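Local coordinates for protein Rbam17540 (Bacillus amyloliquefaciens, PDB 2YOY) that binds copper and probably cleaves cellulose oxidatively, as a CBM33-type lytic polysaccharide monooxygenase, at residues Y105-K110 / E124-V129. Residues are numbered along the deposited sequence; the frame is centred on the assembly and turned at random. Where two conformers were deposited one is given.
Sequences YYITKK and ELIGTV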
# COMPACT_ATOMS: atom_id res chain seq x y z
N TYR A 105 -5.38 7.41 3.10
CA TYR A 105 -3.98 7.50 2.70
C TYR A 105 -3.15 8.16 3.80
O TYR A 105 -3.58 9.15 4.40
CB TYR A 105 -3.85 8.34 1.41
CG TYR A 105 -4.45 7.66 0.16
CD1 TYR A 105 -5.78 7.81 -0.14
CD2 TYR A 105 -3.68 6.88 -0.68
CE1 TYR A 105 -6.33 7.22 -1.24
CE2 TYR A 105 -4.24 6.23 -1.80
CZ TYR A 105 -5.58 6.40 -2.04
OH TYR A 105 -6.18 5.87 -3.14
N TYR A 106 -1.97 7.59 4.02
CA TYR A 106 -1.05 7.99 5.05
C TYR A 106 0.34 8.15 4.40
O TYR A 106 0.64 7.49 3.41
CB TYR A 106 -0.97 6.93 6.12
CG TYR A 106 -2.31 6.55 6.73
CD1 TYR A 106 -3.22 5.73 6.05
CD2 TYR A 106 -2.72 7.08 7.94
CE1 TYR A 106 -4.47 5.46 6.57
CE2 TYR A 106 -3.94 6.76 8.48
CZ TYR A 106 -4.81 5.97 7.80
OH TYR A 106 -6.04 5.68 8.30
N ILE A 107 1.19 8.94 5.01
CA ILE A 107 2.60 9.04 4.60
C ILE A 107 3.44 8.92 5.87
O ILE A 107 2.99 9.26 6.95
CB ILE A 107 2.92 10.34 3.86
CG1 ILE A 107 4.27 10.19 3.13
CG2 ILE A 107 2.98 11.51 4.83
CD1 ILE A 107 4.49 11.25 2.09
N THR A 108 4.64 8.43 5.68
CA THR A 108 5.62 8.38 6.76
C THR A 108 5.96 9.79 7.22
O THR A 108 6.02 10.72 6.44
CB THR A 108 6.92 7.71 6.31
OG1 THR A 108 7.23 8.13 4.99
CG2 THR A 108 6.74 6.18 6.34
N LYS A 109 6.28 9.90 8.50
CA LYS A 109 6.64 11.18 9.11
C LYS A 109 8.04 11.58 8.71
O LYS A 109 8.87 10.73 8.36
CB LYS A 109 6.54 11.09 10.62
CG LYS A 109 5.12 10.84 11.12
CD LYS A 109 5.07 10.56 12.62
CE LYS A 109 3.62 10.56 13.10
NZ LYS A 109 3.47 10.24 14.56
N LYS A 110 8.30 12.89 8.81
CA LYS A 110 9.60 13.47 8.43
C LYS A 110 10.77 12.71 9.05
O LYS A 110 11.80 12.51 8.40
CB LYS A 110 9.64 14.96 8.82
CG LYS A 110 10.78 15.75 8.19
CD LYS A 110 10.63 17.23 8.50
CE LYS A 110 11.82 18.03 8.03
NZ LYS A 110 11.99 17.96 6.55
N GLU A 124 1.28 9.41 9.13
CA GLU A 124 0.24 10.37 9.40
C GLU A 124 -0.74 10.39 8.27
O GLU A 124 -0.34 10.21 7.16
CB GLU A 124 0.78 11.76 9.69
CG GLU A 124 1.70 12.35 8.68
CD GLU A 124 2.25 13.68 9.19
OE1 GLU A 124 1.51 14.46 9.82
OE2 GLU A 124 3.44 13.93 8.97
N LEU A 125 -2.00 10.58 8.62
CA LEU A 125 -3.08 10.64 7.67
C LEU A 125 -2.91 11.84 6.79
O LEU A 125 -2.60 12.94 7.28
CB LEU A 125 -4.42 10.66 8.46
CG LEU A 125 -5.70 10.83 7.61
CD1 LEU A 125 -6.01 9.52 6.92
CD2 LEU A 125 -6.87 11.23 8.55
N ILE A 126 -3.07 11.66 5.48
CA ILE A 126 -2.98 12.78 4.54
C ILE A 126 -4.23 12.98 3.72
O ILE A 126 -4.42 14.07 3.17
CB ILE A 126 -1.76 12.69 3.56
CG1 ILE A 126 -1.78 11.39 2.73
CG2 ILE A 126 -0.51 12.83 4.39
CD1 ILE A 126 -0.73 11.34 1.64
N GLY A 127 -5.11 11.97 3.63
CA GLY A 127 -6.40 12.20 3.01
C GLY A 127 -7.38 11.02 3.16
O GLY A 127 -6.97 9.90 3.28
N THR A 128 -8.65 11.32 3.16
CA THR A 128 -9.65 10.27 3.30
C THR A 128 -10.63 10.50 2.13
O THR A 128 -11.01 11.65 1.81
CB THR A 128 -10.36 10.33 4.67
OG1 THR A 128 -9.42 10.13 5.79
CG2 THR A 128 -11.45 9.29 4.78
N VAL A 129 -10.99 9.43 1.45
CA VAL A 129 -12.00 9.50 0.37
C VAL A 129 -13.22 8.68 0.82
O VAL A 129 -13.15 7.46 0.81
CB VAL A 129 -11.47 8.95 -0.94
CG1 VAL A 129 -12.54 9.08 -2.03
CG2 VAL A 129 -10.19 9.69 -1.39
O HOH W 1 6.29 14.55 10.01
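Leu125 lays its CD1 methyl over one face of the Tyr106 ring, offset toward the rim beside CE2 and CZ, in a CH-pi contact 4.1 Å from CD1 to the ring centroid. With CG anti to the backbone N (chi1 175°), the Leu125 branch carries CD1 obliquely across the Tyr106 ring. Their backbones form a non-hydrogen-bonded antiparallel pair, close enough for Tyr106 CA to meet Glu124 O at 3.1 Å in a CA-H...O contact. An alanine in place of Tyr106 would remove the ring and its hydroxyl, and would probably leave Leu125 without its aromatic partner while losing the hydrogen bond of its OH to His104 and the edge-to-face packing on Phe46.

Next along the strands, the register slips by one residue in a classic beta bulge. Tyr105 O accepts from both Ile126 N (2.8 Å, almost straight at 176°) and, weakly, Gly127 N, while Tyr105 N donates to Gly127 O. The extra residue, Ile126, packs CG1 against Tyr105 CB at 3.9 Å and CG2 against Ile107 CG2 at 3.8 Å, on the side where Ile144 of strand 141-146 also lies. On the other side of the Tyr106-Leu125 pair, Ile107 and Glu124 exchange two backbone hydrogen bonds, with Glu124 N to Ile107 O at 2.8 Å.

A water accepts from Lys110 N and donates to Glu124 OE2, which also forms a salt bridge with Arg150; these two partners would probably favour the ionised carboxylate at this end of the pairing.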